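Local coordinates for DPSA (Streptomyces coelicolor, PDB 4CY9), which probably oxidises and stores iron inside a twelve-subunit ferritin-like shell of the Dps family, and probably also binds DNA, at residues L31-H35 / V64-A68; P5-V9 / R74-G79; V41-V46 / R102-H108. All coordinates share one frame. Numbering follows the deposited sequence.

How the interactions relate
From the N terminus, the irregular tail 5-9 makes the earliest of the three contacts: interaction 2 joins it to the C-terminal end of helix 50-77, closing a loop that takes in all of helix 14-44. Nested inside that loop is interaction 1, where the middles of helices 14-44 and 50-77 pack side by side. Residues 41-46, the end of helix 14-44 and strand 45-46, meet strand 103-104 and the start of helix 105-133 in interaction 3, which crosses both others along the chain. Interactions 2 and 3 lie on opposite sides of the chain's centre, about 40 Å apart between centres; interaction 1 lies near the middle of the bundle, and all three reach the second subunit.

Interaction 1: L31-H35 / V64-A68; sequences LNDLH and VRDMA
Residues 31-35 and 64-68 are both regular alpha-helix and run nearly antiparallel, their local axes 8.9 Å apart at closest approach and crossing at -161°. Leu31 lies against Ala68 (CA to CA 5.6 Å) and His35 against Val64 (CA to CA 5.9 Å). Within each segment one i+4 bond fixes the turn: His35 N to Leu31 O and Ala68 N to Val64 O, both 2.9 Å. Val64, with chi1 t, sets CG1 3.4 Å from Leu31 O and 3.8 Å from His35 CB, while its CG2 meets Leu34 CD2 at 3.9 Å. Leu31 (mt) places CB 4.0 Å from Ala68 CB, and its CD2 is 4.0 Å from Met67 SD. This is the antiparallel pairing of the first two long helices of the ferritin-like four-helix bundle, and Leu148 of helix 135-158 closes over Leu34, Val64 and Met67. The other flank is polar. His35 takes chi1 p, so that NE2 donates to Asn32 OD1 one turn earlier (3.1 Å), and Asn32 OD1 in turn lies 3.4 Å from Ala68 CB. Arg65 CG sits over the imidazole face in a CH-pi contact, 3.5 Å from the ring centroid. The extended arginine then reaches a water that accepts from Arg65 NH2 (2.8 Å) and is hydrogen-bonded to His35 ND1 (2.7 Å). Here Arg65 also packs on Arg65 of the second subunit.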
loop_
_atom_site.group_PDB
_atom_site.type_symbol
_atom_site.label_atom_id
_atom_site.label_comp_id
_atom_site.label_asym_id
_atom_site.label_seq_id
_atom_site.Cartn_x
_atom_site.Cartn_y
_atom_site.Cartn_z
ATOM N N LEU A 31 32.340 0.390 -4.616
ATOM C CA LEU A 31 30.871 0.379 -4.741
ATOM C C LEU A 31 30.400 1.812 -5.059
ATOM O O LEU A 31 29.470 1.951 -5.871
ATOM C CB LEU A 31 30.254 -0.082 -3.395
ATOM C CG LEU A 31 30.507 -1.617 -3.211
ATOM C CD1 LEU A 31 30.091 -1.874 -1.699
ATOM C CD2 LEU A 31 29.569 -2.478 -4.128
ATOM N N ASN A 32 31.047 2.860 -4.492
ATOM C CA ASN A 32 30.576 4.214 -4.824
ATOM C C ASN A 32 30.913 4.539 -6.239
ATOM O O ASN A 32 30.077 5.105 -6.968
ATOM C CB ASN A 32 31.276 5.193 -3.893
ATOM C CG ASN A 32 30.617 5.219 -2.487
ATOM O OD1 ASN A 32 29.455 4.829 -2.300
ATOM N ND2 ASN A 32 31.400 5.746 -1.464
ATOM N N ASP A 33 32.122 4.140 -6.694
ATOM C CA ASP A 33 32.434 4.422 -8.119
ATOM C C ASP A 33 31.464 3.602 -9.021
ATOM O O ASP A 33 30.964 4.131 -10.030
ATOM C CB ASP A 33 33.883 3.944 -8.337
ATOM C CG ASP A 33 34.526 4.478 -9.650
ATOM O OD1 ASP A 33 33.817 4.845 -10.631
ATOM O OD2 ASP A 33 35.784 4.568 -9.588
ATOM N N LEU A 34 31.068 2.386 -8.604
ATOM C CA LEU A 34 30.189 1.622 -9.453
ATOM C C LEU A 34 28.778 2.279 -9.531
ATOM O O LEU A 34 28.252 2.365 -10.648
ATOM C CB LEU A 34 29.975 0.201 -8.801
ATOM C CG LEU A 34 28.988 -0.685 -9.605
ATOM C CD1 LEU A 34 29.475 -0.951 -11.069
ATOM C CD2 LEU A 34 29.029 -2.119 -8.907
ATOM N N HIS A 35 28.182 2.704 -8.403
ATOM C CA HIS A 35 26.845 3.305 -8.655
ATOM C C HIS A 35 26.885 4.678 -9.386
ATOM O O HIS A 35 25.996 4.973 -10.164
ATOM C CB HIS A 35 25.960 3.405 -7.389
ATOM C CG HIS A 35 26.451 4.334 -6.294
ATOM N ND1 HIS A 35 26.173 5.687 -6.306
ATOM C CD2 HIS A 35 26.954 4.032 -5.022
ATOM C CE1 HIS A 35 26.635 6.267 -5.108
ATOM N NE2 HIS A 35 27.120 5.262 -4.340
ATOM N N VAL A 64 23.203 -1.272 -5.455
ATOM C CA VAL A 64 24.624 -0.945 -5.164
ATOM C C VAL A 64 24.753 0.202 -4.155
ATOM O O VAL A 64 25.649 0.181 -3.281
ATOM C CB VAL A 64 25.380 -0.609 -6.510
ATOM C CG1 VAL A 64 26.841 -0.111 -6.249
ATOM C CG2 VAL A 64 25.442 -1.917 -7.396
ATOM N N ARG A 65 23.862 1.186 -4.247
ATOM C CA ARG A 65 23.904 2.234 -3.183
ATOM C C ARG A 65 23.604 1.596 -1.795
ATOM O O ARG A 65 24.243 2.027 -0.793
ATOM C CB ARG A 65 22.813 3.354 -3.458
ATOM C CG ARG A 65 23.314 4.223 -4.655
ATOM C CD ARG A 65 22.059 5.047 -5.176
ATOM N NE ARG A 65 22.558 6.043 -6.176
ATOM C CZ ARG A 65 21.701 6.876 -6.842
ATOM N NH1 ARG A 65 20.347 6.703 -6.684
ATOM N NH2 ARG A 65 22.237 7.779 -7.610
ATOM N N ASP A 66 22.692 0.636 -1.722
ATOM C CA ASP A 66 22.397 -0.041 -0.466
ATOM C C ASP A 66 23.667 -0.815 0.021
ATOM O O ASP A 66 23.989 -0.830 1.226
ATOM C CB ASP A 66 21.230 -1.048 -0.600
ATOM C CG ASP A 66 19.823 -0.377 -0.660
ATOM O OD1 ASP A 66 19.734 0.776 -0.328
ATOM O OD2 ASP A 66 18.857 -1.124 -1.022
ATOM N N MET A 67 24.328 -1.523 -0.909
ATOM C CA MET A 67 25.595 -2.259 -0.556
ATOM C C MET A 67 26.628 -1.251 0.014
ATOM O O MET A 67 27.227 -1.570 1.066
ATOM C CB MET A 67 26.239 -2.887 -1.854
ATOM C CG MET A 67 25.314 -4.070 -2.331
ATOM S SD MET A 67 26.273 -4.658 -3.795
ATOM C CE MET A 67 24.917 -5.598 -4.513
ATOM N N ALA A 68 26.770 -0.086 -0.597
ATOM C CA ALA A 68 27.794 0.885 -0.125
ATOM C C ALA A 68 27.419 1.323 1.300
ATOM O O ALA A 68 28.285 1.441 2.175
ATOM C CB ALA A 68 27.816 2.131 -1.087
HETATM O O HOH W 1 24.996 7.439 -7.985
#

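Interaction 2: P5-V9 / R74-G79; sequences PKYTV and RIAALG
The irregular N-terminal tail 5-9 packs here on the C-terminal end of helix 50-77, the second long helix of the ferritin-like bundle, against the third subunit: Thr8 CA comes within 4.5 Å of Leu78 CA. The helix finishes in a Schellman motif, with Gly79 at phi 101° and its N bonded to Ala76 O (2.9 Å); a side chain there would clash with Tyr7 O and Pro5 CB. Thr8, with chi1 t, donates from OG1 to Leu78 O (2.7 Å), using a carbonyl of the helix end. Tyr7 (chi1 p) turns its ring over Gly79, whose CA stands 4.0 Å from the ring centroid in a CH-pi contact. Pro5 CG rests 3.4 Å from Leu78 O, and one water accepts from Lys6 N (3.0 Å) and donates to Gly79 O (2.8 Å). Val9 CG2 packs on Leu78 CD2 at 3.7 Å and lies over one face of the Arg74 guanidinium, which is held by salt bridges to Asp134 and to Glu149 of the third subunit.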
loop_
_atom_site.group_PDB
_atom_site.type_symbol
_atom_site.label_atom_id
_atom_site.label_comp_id
_atom_site.label_asym_id
_atom_site.label_seq_id
_atom_site.Cartn_x
_atom_site.Cartn_y
_atom_site.Cartn_z
ATOM N N PRO A 5 41.671 0.987 15.114
ATOM C CA PRO A 5 40.743 1.880 15.769
ATOM C C PRO A 5 40.966 1.873 17.301
ATOM O O PRO A 5 41.680 0.989 17.858
ATOM C CB PRO A 5 39.357 1.233 15.464
ATOM C CG PRO A 5 39.656 -0.269 15.342
ATOM C CD PRO A 5 41.054 -0.255 14.613
ATOM N N LYS A 6 40.268 2.802 17.980
ATOM C CA LYS A 6 40.270 2.817 19.454
ATOM C C LYS A 6 39.290 1.866 20.107
ATOM O O LYS A 6 39.496 1.474 21.271
ATOM C CB LYS A 6 40.039 4.270 19.972
ATOM C CG LYS A 6 41.177 5.138 19.448
ATOM C CD LYS A 6 40.973 6.548 19.972
ATOM C CE LYS A 6 42.152 7.363 19.416
ATOM N NZ LYS A 6 41.729 8.783 19.299
ATOM N N TYR A 7 38.226 1.427 19.414
ATOM C CA TYR A 7 37.342 0.429 19.920
ATOM C C TYR A 7 36.956 -0.351 18.671
ATOM O O TYR A 7 37.137 0.174 17.600
ATOM C CB TYR A 7 36.009 1.130 20.538
ATOM C CG TYR A 7 35.136 1.728 19.424
ATOM C CD1 TYR A 7 35.357 3.049 18.967
ATOM C CD2 TYR A 7 34.047 0.982 18.807
ATOM C CE1 TYR A 7 34.606 3.591 17.960
ATOM C CE2 TYR A 7 33.334 1.524 17.700
ATOM C CZ TYR A 7 33.581 2.842 17.336
ATOM O OH TYR A 7 32.883 3.393 16.270
ATOM N N THR A 8 36.381 -1.535 18.813
ATOM C CA THR A 8 35.824 -2.256 17.632
ATOM C C THR A 8 34.696 -3.138 18.143
ATOM O O THR A 8 34.382 -3.118 19.367
ATOM C CB THR A 8 36.978 -2.951 16.863
ATOM O OG1 THR A 8 36.435 -3.426 15.630
ATOM C CG2 THR A 8 37.507 -4.210 17.681
ATOM N N VAL A 9 34.173 -3.950 17.285
ATOM C CA VAL A 9 33.090 -4.800 17.588
ATOM C C VAL A 9 33.562 -5.819 18.688
ATOM O O VAL A 9 34.771 -6.201 18.632
ATOM C CB VAL A 9 32.888 -5.477 16.272
ATOM C CG1 VAL A 9 31.990 -6.669 16.510
ATOM C CG2 VAL A 9 32.228 -4.481 15.269
ATOM N N ARG A 74 29.396 -0.744 8.353
ATOM C CA ARG A 74 30.178 -1.839 9.019
ATOM C C ARG A 74 31.580 -1.297 9.338
ATOM O O ARG A 74 32.141 -1.571 10.433
ATOM C CB ARG A 74 30.313 -3.030 8.024
ATOM C CG ARG A 74 31.059 -4.211 8.725
ATOM C CD ARG A 74 30.157 -4.680 9.935
ATOM N NE ARG A 74 30.806 -5.886 10.570
ATOM C CZ ARG A 74 30.329 -6.383 11.729
ATOM N NH1 ARG A 74 29.276 -5.780 12.324
ATOM N NH2 ARG A 74 30.979 -7.425 12.287
ATOM N N ILE A 75 32.120 -0.476 8.457
ATOM C CA ILE A 75 33.399 0.243 8.808
ATOM C C ILE A 75 33.231 1.027 10.093
ATOM O O ILE A 75 34.081 0.988 11.008
ATOM C CB ILE A 75 33.772 1.219 7.688
ATOM C CG1 ILE A 75 34.355 0.397 6.456
ATOM C CG2 ILE A 75 34.903 2.163 8.196
ATOM C CD1 ILE A 75 34.461 1.235 5.125
ATOM N N ALA A 76 32.103 1.767 10.197
ATOM C CA ALA A 76 31.930 2.598 11.393
ATOM C C ALA A 76 31.752 1.733 12.652
ATOM O O ALA A 76 32.390 2.016 13.714
ATOM C CB ALA A 76 30.638 3.487 11.164
ATOM N N ALA A 77 31.026 0.593 12.554
ATOM C CA ALA A 77 30.840 -0.305 13.717
ATOM C C ALA A 77 32.215 -0.911 14.115
ATOM O O ALA A 77 32.462 -1.114 15.291
ATOM C CB ALA A 77 29.856 -1.409 13.345
ATOM N N LEU A 78 33.053 -1.137 13.091
ATOM C CA LEU A 78 34.430 -1.693 13.408
ATOM C C LEU A 78 35.332 -0.614 13.956
ATOM O O LEU A 78 36.487 -0.998 14.407
ATOM C CB LEU A 78 35.096 -2.269 12.091
ATOM C CG LEU A 78 34.396 -3.567 11.705
ATOM C CD1 LEU A 78 34.735 -3.920 10.239
ATOM C CD2 LEU A 78 34.814 -4.780 12.603
ATOM N N GLY A 79 34.934 0.636 14.056
ATOM C CA GLY A 79 35.698 1.728 14.680
ATOM C C GLY A 79 36.402 2.628 13.744
ATOM O O GLY A 79 37.125 3.536 14.176
HETATM O O HOH W 2 38.143 4.398 16.620
#

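Interaction 3: V41-V46 / R102-H108; sequences VHWNVV and RADAIAH
Two helix-strand junctions meet side by side. Helix 14-44 gives way to strand 45-46, which pairs in parallel with strand 103-104 just before helix 105-133 begins: Val45 bridges Ala103 (CA to CA 5.5 Å) and Val46 bridges Asp104 (CA to CA 4.8 Å). The bonds alternate along this two-stranded ladder. Ala103 N donates to Asn44 O (3.2 Å), Val46 N donates to Ala103 O (3.0 Å), and Ala105 N makes a weak bond to Val46 O (3.2 Å). Asn44 O is shared further, by a weak bond from His108 NE2 (3.3 Å), which also bonds weakly to Gly101 O, and by a CA-H...O contact from Arg102 CA (3.3 Å). His108 ND1 is hydrogen-bonded to Tyr98 OH. At the start of helix 105-133 Asp104 is the N-cap: its OD1 accepts from Ala107 N (2.9 Å) and its OD2, weakly, from Ile106 N (3.1 Å). Around His108, Val41 CG1 lies 3.7 Å from His108 CB, with Val41 CA over one face of the ring, and Val45 CG1 comes within 3.5 Å of His108 CD2. Val46 CG1 packs on Arg102 CG (3.7 Å), while the charged end of Arg102 pairs with Glu160 of the fourth subunit. The ladder thus ties the end of helix 14-44 to the start of helix 105-133 at one end of the four-helix bundle, where helix 50-77 lies alongside, Val45 touching Phe50 and Ala105 touching Val53.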
loop_
_atom_site.group_PDB
_atom_site.type_symbol
_atom_site.label_atom_id
_atom_site.label_comp_id
_atom_site.label_asym_id
_atom_site.label_seq_id
_atom_site.Cartn_x
_atom_site.Cartn_y
_atom_site.Cartn_z
ATOM N N VAL A 41 26.099 5.423 -17.134
ATOM C CA VAL A 41 25.672 4.601 -18.272
ATOM C C VAL A 41 24.181 4.846 -18.517
ATOM O O VAL A 41 23.708 4.957 -19.670
ATOM C CB VAL A 41 25.977 3.096 -17.997
ATOM C CG1 VAL A 41 25.427 2.272 -19.157
ATOM C CG2 VAL A 41 27.539 2.923 -17.951
ATOM N N HIS A 42 23.352 4.802 -17.480
ATOM C CA HIS A 42 21.905 5.021 -17.619
ATOM C C HIS A 42 21.630 6.311 -18.410
ATOM O O HIS A 42 20.722 6.350 -19.243
ATOM C CB HIS A 42 21.379 5.087 -16.194
ATOM C CG HIS A 42 19.931 5.440 -16.035
ATOM N ND1 HIS A 42 18.943 4.502 -16.087
ATOM C CD2 HIS A 42 19.351 6.605 -15.513
ATOM C CE1 HIS A 42 17.725 5.032 -15.802
ATOM N NE2 HIS A 42 17.986 6.379 -15.436
ATOM N N TRP A 43 22.362 7.367 -18.132
ATOM C CA TRP A 43 22.063 8.661 -18.803
ATOM C C TRP A 43 22.563 8.715 -20.204
ATOM O O TRP A 43 21.991 9.447 -21.020
ATOM C CB TRP A 43 22.769 9.797 -18.034
ATOM C CG TRP A 43 22.275 9.963 -16.622
ATOM C CD1 TRP A 43 20.998 9.773 -16.136
ATOM C CD2 TRP A 43 23.081 10.354 -15.479
ATOM N NE1 TRP A 43 20.951 9.981 -14.789
ATOM C CE2 TRP A 43 22.192 10.370 -14.338
ATOM C CE3 TRP A 43 24.441 10.705 -15.314
ATOM C CZ2 TRP A 43 22.613 10.707 -13.027
ATOM C CZ3 TRP A 43 24.853 11.108 -13.997
ATOM C CH2 TRP A 43 23.991 11.125 -12.872
ATOM N N ASN A 44 23.591 7.931 -20.535
ATOM C CA ASN A 44 24.322 8.139 -21.785
ATOM C C ASN A 44 24.259 6.948 -22.744
ATOM O O ASN A 44 24.956 6.941 -23.751
ATOM C CB ASN A 44 25.807 8.419 -21.460
ATOM C CG ASN A 44 25.956 9.771 -20.706
ATOM O OD1 ASN A 44 26.465 9.852 -19.539
ATOM N ND2 ASN A 44 25.407 10.822 -21.331
ATOM N N VAL A 45 23.358 5.995 -22.529
ATOM C CA VAL A 45 23.098 4.955 -23.510
ATOM C C VAL A 45 22.176 5.488 -24.627
ATOM O O VAL A 45 21.259 6.244 -24.317
ATOM C CB VAL A 45 22.340 3.716 -22.859
ATOM C CG1 VAL A 45 23.333 2.820 -22.158
ATOM C CG2 VAL A 45 21.193 4.106 -21.889
ATOM N N VAL A 46 22.399 5.054 -25.851
ATOM C CA VAL A 46 21.541 5.423 -27.019
ATOM C C VAL A 46 21.316 4.174 -27.868
ATOM O O VAL A 46 21.903 3.092 -27.657
ATOM C CB VAL A 46 22.263 6.568 -27.869
ATOM C CG1 VAL A 46 22.347 7.847 -26.977
ATOM C CG2 VAL A 46 23.646 6.129 -28.397
ATOM N N ARG A 102 28.778 8.974 -24.506
ATOM C CA ARG A 102 27.554 8.526 -25.145
ATOM C C ARG A 102 27.892 7.338 -26.054
ATOM O O ARG A 102 28.921 7.368 -26.831
ATOM C CB ARG A 102 26.971 9.693 -26.011
ATOM C CG ARG A 102 25.746 9.227 -26.763
ATOM C CD ARG A 102 25.613 10.186 -27.943
ATOM N NE ARG A 102 25.204 11.427 -27.454
ATOM C CZ ARG A 102 25.818 12.639 -27.551
ATOM N NH1 ARG A 102 27.033 12.920 -28.015
ATOM N NH2 ARG A 102 25.134 13.657 -27.063
ATOM N N ALA A 103 27.105 6.264 -26.030
ATOM C CA ALA A 103 27.407 5.088 -26.912
ATOM C C ALA A 103 26.220 4.211 -26.966
ATOM O O ALA A 103 25.318 4.305 -26.160
ATOM C CB ALA A 103 28.604 4.226 -26.343
ATOM N N ASP A 104 26.227 3.310 -27.956
ATOM C CA ASP A 104 25.101 2.425 -28.020
ATOM C C ASP A 104 25.110 1.442 -26.801
ATOM O O ASP A 104 26.070 1.195 -26.137
ATOM C CB ASP A 104 25.087 1.645 -29.332
ATOM C CG ASP A 104 25.754 0.305 -29.213
ATOM O OD1 ASP A 104 26.947 0.268 -28.898
ATOM O OD2 ASP A 104 25.039 -0.740 -29.237
ATOM N N ALA A 105 23.928 0.936 -26.533
ATOM C CA ALA A 105 23.634 0.307 -25.269
ATOM C C ALA A 105 24.421 -0.910 -25.212
ATOM O O ALA A 105 25.058 -1.241 -24.138
ATOM C CB ALA A 105 22.056 0.109 -25.026
ATOM N N ILE A 106 24.591 -1.593 -26.309
ATOM C CA ILE A 106 25.434 -2.694 -26.351
ATOM C C ILE A 106 26.942 -2.538 -26.222
ATOM O O ILE A 106 27.531 -3.362 -25.502
ATOM C CB ILE A 106 24.956 -3.828 -27.382
ATOM N N ALA A 107 27.561 -1.411 -26.644
ATOM C CA ALA A 107 28.807 -1.018 -26.358
ATOM C C ALA A 107 29.026 -0.720 -24.804
ATOM O O ALA A 107 30.115 -0.997 -24.179
ATOM C CB ALA A 107 29.215 0.227 -27.120
ATOM N N HIS A 108 28.074 -0.006 -24.229
ATOM C CA HIS A 108 28.188 0.242 -22.762
ATOM C C HIS A 108 28.112 -1.084 -22.002
ATOM O O HIS A 108 28.830 -1.244 -20.979
ATOM C CB HIS A 108 27.033 1.092 -22.292
ATOM C CG HIS A 108 27.306 2.546 -22.429
ATOM N ND1 HIS A 108 28.259 3.158 -21.651
ATOM C CD2 HIS A 108 26.643 3.590 -23.178
ATOM C CE1 HIS A 108 28.327 4.502 -21.926
ATOM N NE2 HIS A 108 27.335 4.780 -22.865
#